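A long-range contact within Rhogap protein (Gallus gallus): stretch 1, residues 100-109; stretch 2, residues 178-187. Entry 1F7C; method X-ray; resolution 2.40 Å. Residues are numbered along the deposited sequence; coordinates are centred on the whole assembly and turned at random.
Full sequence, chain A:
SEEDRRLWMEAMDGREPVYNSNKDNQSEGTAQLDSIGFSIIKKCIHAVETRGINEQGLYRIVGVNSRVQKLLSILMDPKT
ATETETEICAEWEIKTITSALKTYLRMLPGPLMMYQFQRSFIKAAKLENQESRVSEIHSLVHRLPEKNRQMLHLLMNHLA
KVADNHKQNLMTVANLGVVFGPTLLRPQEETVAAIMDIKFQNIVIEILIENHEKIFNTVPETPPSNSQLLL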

ATOM      1  N   ALA A 100       7.716   6.217   7.298  1.00 35.57           N
ATOM      2  CA  ALA A 100       8.809   6.082   6.354  1.00 35.93           C
ATOM      3  C   ALA A 100       8.294   5.358   5.123  1.00 38.46           C
ATOM      4  O   ALA A 100       8.576   5.754   3.989  1.00 40.20           O
ATOM      5  CB  ALA A 100       9.952   5.302   6.977  1.00 33.57           C
ATOM      6  N   LEU A 101       7.532   4.292   5.355  1.00 38.11           N
ATOM      7  CA  LEU A 101       6.975   3.504   4.274  1.00 36.20           C
ATOM      8  C   LEU A 101       6.048   4.329   3.380  1.00 37.53           C
ATOM      9  O   LEU A 101       6.120   4.235   2.154  1.00 38.13           O
ATOM     10  CB  LEU A 101       6.233   2.289   4.845  1.00 35.09           C
ATOM     11  CG  LEU A 101       5.587   1.323   3.849  1.00 34.04           C
ATOM     12  CD1 LEU A 101       5.563  -0.076   4.434  1.00 36.14           C
ATOM     13  CD2 LEU A 101       4.183   1.785   3.500  1.00 32.31           C
ATOM     14  N   LYS A 102       5.185   5.142   3.983  1.00 37.63           N
ATOM     15  CA  LYS A 102       4.261   5.952   3.195  1.00 40.95           C
ATOM     16  C   LYS A 102       4.945   7.070   2.395  1.00 42.28           C
ATOM     17  O   LYS A 102       4.601   7.306   1.236  1.00 43.85           O
ATOM     18  CB  LYS A 102       3.169   6.554   4.089  1.00 40.05           C
ATOM     19  CG  LYS A 102       2.320   5.526   4.822  1.00 42.28           C
ATOM     20  CD  LYS A 102       1.026   6.124   5.342  1.00 41.83           C
ATOM     21  CE  LYS A 102       1.273   7.301   6.265  1.00 43.75           C
ATOM     22  NZ  LYS A 102       0.005   8.015   6.610  1.00 41.47           N
ATOM     23  N   THR A 103       5.905   7.760   3.001  1.00 43.20           N
ATOM     24  CA  THR A 103       6.591   8.834   2.288  1.00 45.17           C
ATOM     25  C   THR A 103       7.430   8.277   1.133  1.00 44.20           C
ATOM     26  O   THR A 103       7.540   8.915   0.087  1.00 44.99           O
ATOM     27  CB  THR A 103       7.480   9.686   3.233  1.00 44.67           C
ATOM     28  OG1 THR A 103       8.567   8.896   3.721  1.00 50.14           O
ATOM     29  CG2 THR A 103       6.664  10.198   4.412  1.00 42.92           C
ATOM     30  N   TYR A 104       8.011   7.090   1.315  1.00 42.54           N
ATOM     31  CA  TYR A 104       8.793   6.462   0.253  1.00 41.56           C
ATOM     32  C   TYR A 104       7.892   6.238  -0.959  1.00 41.52           C
ATOM     33  O   TYR A 104       8.325   6.395  -2.099  1.00 42.60           O
ATOM     34  CB  TYR A 104       9.353   5.107   0.693  1.00 42.18           C
ATOM     35  CG  TYR A 104       9.742   4.219  -0.480  1.00 44.16           C
ATOM     36  CD1 TYR A 104      10.967   4.376  -1.131  1.00 46.12           C
ATOM     37  CD2 TYR A 104       8.853   3.268  -0.978  1.00 47.13           C
ATOM     38  CE1 TYR A 104      11.297   3.610  -2.255  1.00 44.83           C
ATOM     39  CE2 TYR A 104       9.168   2.496  -2.105  1.00 47.58           C
ATOM     40  CZ  TYR A 104      10.392   2.675  -2.739  1.00 46.97           C
ATOM     41  OH  TYR A 104      10.690   1.938  -3.865  1.00 47.05           O
ATOM     42  N   LEU A 105       6.646   5.853  -0.702  1.00 38.74           N
ATOM     43  CA  LEU A 105       5.684   5.604  -1.763  1.00 39.66           C
ATOM     44  C   LEU A 105       5.268   6.883  -2.488  1.00 41.58           C
ATOM     45  O   LEU A 105       4.972   6.859  -3.683  1.00 41.52           O
ATOM     46  CB  LEU A 105       4.447   4.898  -1.201  1.00 36.06           C
ATOM     47  CG  LEU A 105       4.632   3.421  -0.849  1.00 37.08           C
ATOM     48  CD1 LEU A 105       3.382   2.881  -0.171  1.00 35.69           C
ATOM     49  CD2 LEU A 105       4.926   2.640  -2.122  1.00 33.88           C
ATOM     50  N   ARG A 106       5.241   7.996  -1.763  1.00 43.72           N
ATOM     51  CA  ARG A 106       4.874   9.272  -2.352  1.00 46.53           C
ATOM     52  C   ARG A 106       6.062   9.917  -3.082  1.00 47.36           C
ATOM     53  O   ARG A 106       5.896  10.890  -3.815  1.00 47.04           O
ATOM     54  CB  ARG A 106       4.332  10.206  -1.268  1.00 49.77           C
ATOM     55  CG  ARG A 106       2.997   9.739  -0.692  1.00 57.41           C
ATOM     56  CD  ARG A 106       2.223  10.892  -0.068  1.00 62.56           C
ATOM     57  NE  ARG A 106       2.855  11.395   1.149  1.00 66.41           N
ATOM     58  CZ  ARG A 106       2.653  10.893   2.363  1.00 67.80           C
ATOM     59  NH1 ARG A 106       1.825   9.869   2.531  1.00 67.71           N
ATOM     60  NH2 ARG A 106       3.281  11.418   3.409  1.00 70.06           N
ATOM     61  N   MET A 107       7.252   9.353  -2.883  1.00 47.41           N
ATOM     62  CA  MET A 107       8.477   9.843  -3.512  1.00 48.66           C
ATOM     63  C   MET A 107       8.785   9.149  -4.835  1.00 49.06           C
ATOM     64  O   MET A 107       9.777   9.466  -5.490  1.00 49.93           O
ATOM     65  CB  MET A 107       9.674   9.642  -2.586  1.00 49.11           C
ATOM     66  CG  MET A 107       9.830  10.676  -1.500  1.00 52.40           C
ATOM     67  SD  MET A 107      11.190  10.229  -0.407  1.00 58.38           S
ATOM     68  CE  MET A 107      12.576  10.137  -1.557  1.00 52.80           C
ATOM     69  N   LEU A 108       7.957   8.186  -5.220  1.00 48.10           N
ATOM     70  CA  LEU A 108       8.182   7.482  -6.473  1.00 45.97           C
ATOM     71  C   LEU A 108       7.850   8.412  -7.627  1.00 46.06           C
ATOM     72  O   LEU A 108       6.886   9.178  -7.559  1.00 45.15           O
ATOM     73  CB  LEU A 108       7.320   6.226  -6.534  1.00 43.34           C
ATOM     74  CG  LEU A 108       7.715   5.171  -5.500  1.00 44.73           C
ATOM     75  CD1 LEU A 108       6.720   4.027  -5.522  1.00 40.73           C
ATOM     76  CD2 LEU A 108       9.129   4.676  -5.792  1.00 41.35           C
ATOM     77  N   PRO A 109       8.656   8.374  -8.700  1.00 46.45           N
ATOM     78  CA  PRO A 109       8.395   9.245  -9.853  1.00 45.81           C
ATOM     79  C   PRO A 109       6.925   9.230 -10.255  1.00 44.13           C
ATOM     80  O   PRO A 109       6.367  10.244 -10.658  1.00 44.46           O
ATOM     81  CB  PRO A 109       9.322   8.686 -10.937  1.00 45.51           C
ATOM     82  CG  PRO A 109       9.614   7.270 -10.477  1.00 47.32           C
ATOM     83  CD  PRO A 109       9.747   7.431  -8.990  1.00 46.29           C
ATOM     84  N   VAL A 178      -8.597   4.315   3.107  1.00 33.26           N
ATOM     85  CA  VAL A 178      -8.546   5.770   3.176  1.00 34.80           C
ATOM     86  C   VAL A 178      -7.112   6.278   3.215  1.00 36.27           C
ATOM     87  O   VAL A 178      -6.798   7.305   2.613  1.00 37.14           O
ATOM     88  CB  VAL A 178      -9.299   6.304   4.432  1.00 33.70           C
ATOM     89  CG1 VAL A 178      -8.874   7.734   4.744  1.00 33.35           C
ATOM     90  CG2 VAL A 178     -10.801   6.251   4.192  1.00 32.49           C
ATOM     91  N   VAL A 179      -6.247   5.565   3.933  1.00 35.30           N
ATOM     92  CA  VAL A 179      -4.850   5.966   4.041  1.00 34.61           C
ATOM     93  C   VAL A 179      -4.036   5.672   2.791  1.00 33.46           C
ATOM     94  O   VAL A 179      -3.190   6.464   2.397  1.00 35.17           O
ATOM     95  CB  VAL A 179      -4.143   5.252   5.204  1.00 37.18           C
ATOM     96  CG1 VAL A 179      -2.686   5.669   5.254  1.00 36.70           C
ATOM     97  CG2 VAL A 179      -4.829   5.579   6.513  1.00 38.26           C
ATOM     98  N   PHE A 180      -4.297   4.538   2.161  1.00 32.17           N
ATOM     99  CA  PHE A 180      -3.516   4.148   0.995  1.00 32.28           C
ATOM    100  C   PHE A 180      -4.087   4.461  -0.378  1.00 30.17           C
ATOM    101  O   PHE A 180      -3.353   4.455  -1.354  1.00 28.37           O
ATOM    102  CB  PHE A 180      -3.162   2.654   1.082  1.00 25.62           C
ATOM    103  CG  PHE A 180      -2.095   2.352   2.096  1.00 27.55           C
ATOM    104  CD1 PHE A 180      -2.427   2.073   3.425  1.00 25.90           C
ATOM    105  CD2 PHE A 180      -0.749   2.380   1.735  1.00 25.25           C
ATOM    106  CE1 PHE A 180      -1.437   1.831   4.375  1.00 23.13           C
ATOM    107  CE2 PHE A 180       0.246   2.140   2.675  1.00 27.82           C
ATOM    108  CZ  PHE A 180      -0.100   1.863   4.007  1.00 24.26           C
ATOM    109  N   GLY A 181      -5.385   4.727  -0.446  1.00 30.51           N
ATOM    110  CA  GLY A 181      -6.010   5.046  -1.717  1.00 31.67           C
ATOM    111  C   GLY A 181      -5.328   6.215  -2.400  1.00 33.71           C
ATOM    112  O   GLY A 181      -4.929   6.105  -3.554  1.00 32.74           O
ATOM    113  N   PRO A 182      -5.161   7.349  -1.707  1.00 35.45           N
ATOM    114  CA  PRO A 182      -4.512   8.515  -2.309  1.00 37.76           C
ATOM    115  C   PRO A 182      -2.993   8.390  -2.388  1.00 38.08           C
ATOM    116  O   PRO A 182      -2.338   9.186  -3.053  1.00 40.91           O
ATOM    117  CB  PRO A 182      -4.950   9.653  -1.394  1.00 33.98           C
ATOM    118  CG  PRO A 182      -4.933   8.999  -0.066  1.00 36.13           C
ATOM    119  CD  PRO A 182      -5.592   7.652  -0.330  1.00 36.20           C
ATOM    120  N   THR A 183      -2.439   7.388  -1.719  1.00 37.32           N
ATOM    121  CA  THR A 183      -0.999   7.188  -1.710  1.00 36.80           C
ATOM    122  C   THR A 183      -0.520   6.277  -2.829  1.00 37.27           C
ATOM    123  O   THR A 183       0.648   6.329  -3.217  1.00 38.92           O
ATOM    124  CB  THR A 183      -0.542   6.568  -0.379  1.00 39.91           C
ATOM    125  OG1 THR A 183      -1.028   7.359   0.710  1.00 43.03           O
ATOM    126  CG2 THR A 183       0.974   6.498  -0.315  1.00 39.66           C
ATOM    127  N   LEU A 184      -1.414   5.440  -3.343  1.00 36.45           N
ATOM    128  CA  LEU A 184      -1.047   4.497  -4.393  1.00 37.98           C
ATOM    129  C   LEU A 184      -1.564   4.895  -5.768  1.00 39.07           C
ATOM    130  O   LEU A 184      -1.119   4.367  -6.785  1.00 38.23           O
ATOM    131  CB  LEU A 184      -1.548   3.093  -4.032  1.00 36.48           C
ATOM    132  CG  LEU A 184      -0.970   2.475  -2.755  1.00 34.64           C
ATOM    133  CD1 LEU A 184      -1.456   1.048  -2.652  1.00 35.27           C
ATOM    134  CD2 LEU A 184       0.556   2.514  -2.777  1.00 34.21           C
ATOM    135  N   LEU A 185      -2.515   5.820  -5.778  1.00 42.26           N
ATOM    136  CA  LEU A 185      -3.114   6.344  -7.000  1.00 45.53           C
ATOM    137  C   LEU A 185      -3.081   7.860  -6.852  1.00 49.29           C
ATOM    138  O   LEU A 185      -3.876   8.415  -6.102  1.00 51.07           O
ATOM    139  CB  LEU A 185      -4.563   5.880  -7.123  1.00 42.18           C
ATOM    140  CG  LEU A 185      -4.805   4.395  -7.390  1.00 44.86           C
ATOM    141  CD1 LEU A 185      -6.000   3.916  -6.600  1.00 43.83           C
ATOM    142  CD2 LEU A 185      -5.020   4.167  -8.869  1.00 44.60           C
ATOM    143  N   ARG A 186      -2.158   8.530  -7.539  1.00 52.66           N
ATOM    144  CA  ARG A 186      -2.070   9.983  -7.434  1.00 57.36           C
ATOM    145  C   ARG A 186      -3.074  10.646  -8.365  1.00 61.92           C
ATOM    146  O   ARG A 186      -2.895  10.634  -9.581  1.00 62.94           O
ATOM    147  CB  ARG A 186      -0.676  10.495  -7.809  1.00 57.57           C
ATOM    148  CG  ARG A 186       0.511   9.893  -7.066  1.00 58.75           C
ATOM    149  CD  ARG A 186       1.769  10.670  -7.450  1.00 60.13           C
ATOM    150  NE  ARG A 186       3.030   9.945  -7.272  1.00 62.49           N
ATOM    151  CZ  ARG A 186       3.478   9.464  -6.115  1.00 62.75           C
ATOM    152  NH1 ARG A 186       2.769   9.612  -5.003  1.00 64.12           N
ATOM    153  NH2 ARG A 186       4.655   8.856  -6.065  1.00 61.06           N
ATOM    154  N   PRO A 187      -4.145  11.238  -7.808  1.00 66.29           N
ATOM    155  CA  PRO A 187      -5.185  11.919  -8.593  1.00 69.25           C
ATOM    156  C   PRO A 187      -4.641  13.023  -9.514  1.00 70.04           C
ATOM    157  O   PRO A 187      -3.404  13.206  -9.575  1.00 70.32           O
ATOM    158  CB  PRO A 187      -6.112  12.487  -7.517  1.00 69.50           C
ATOM    159  CG  PRO A 187      -6.011  11.472  -6.424  1.00 69.88           C
ATOM    160  CD  PRO A 187      -4.521  11.187  -6.381  1.00 68.38           C
TER
HETATM  161  O   HOH W   1       2.723   5.248  -5.062  1.00 40.97           O

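A single arginine nitrogen, NH2 of Arg-186, does most of the polar work in this contact. The atom donates to two backbone carbonyls of the other stretch: the distance from Arg-186 NH2 to Leu-105 O is 3.1 Å, and from Arg-186 NH2 to Leu-108 O it is 2.7 Å. Both oxygens lie at the edge of the guanidinium, near its plane, where its N-H bonds point. Proximity alone is not bonding, however. The carbonyl oxygen of Arg-106 comes within 3.3 Å of the same NH2 of Arg-186, yet it sits obliquely to the group and the angle is too poor for a hydrogen bond.

The general principle is that backbone carbonyls without an amide partner of their own can be satisfied by a side chain from another stretch; here one of the acceptors, Leu-105, is helical and the other, Leu-108, is in the loop. A long cationic side chain is well suited to the task. Here the CA-to-CB bond of Arg-186 points toward the first stretch, and a largely extended chain, with chi2 and chi3 both t, carries the guanidinium across. A water adds a second link: it donates to Leu-105 O at 3.1 Å and to Thr-183 O at 3.0 Å, so the carbonyl of Leu-105 accepts from both the arginine and the solvent molecule.

Two helices, 100-106 and 178-184, lie beside these bonds, running in roughly the same direction at 27°, with their axes 9.9 Å apart at closest approach. The second helix is kinked where the nitrogens of Pro-182 and Thr-183 make no bond to the turn before; proline has no amide hydrogen to offer. The backbones come nearest at Arg-106 and Thr-183, whose CA atoms are 6.3 Å apart.

Thr-183 stands at this point of approach. Its hydroxyl is turned back to its own helix, with OG1 donating to Val-179 O at 2.9 Å, while its methyl faces the neighbour. Thr-183 CG2 lies 3.9 Å from Leu-105 CB and 3.8 Å from Arg-106 CG, so a beta-branched polar residue presents a hydrocarbon surface to the contact.

Around this point and toward the N-terminal side, the packing is chiefly apolar. Leu-105, directed toward the second stretch, places its CD1 3.9 Å from Leu-184 CD2 and 4.3 Å from Phe-180 CE2. Leu-101 sets out sideways, but its end comes nearer, bringing CD2 to 4.0 Å from Phe-180 CE2. Both leucine methyls meet the edge of the phenylalanine ring, so these are van der Waals contacts. Lys-102 contributes the aliphatic part of its chain: its CD packs 3.7 Å from Val-179 CG1, while its charged NZ is hydrogen-bonded elsewhere in the structure. The contact, burying 448 Å² over both sides, thus joins hydrocarbon packing between helices to a polar clasp centred on Arg-186 NH2.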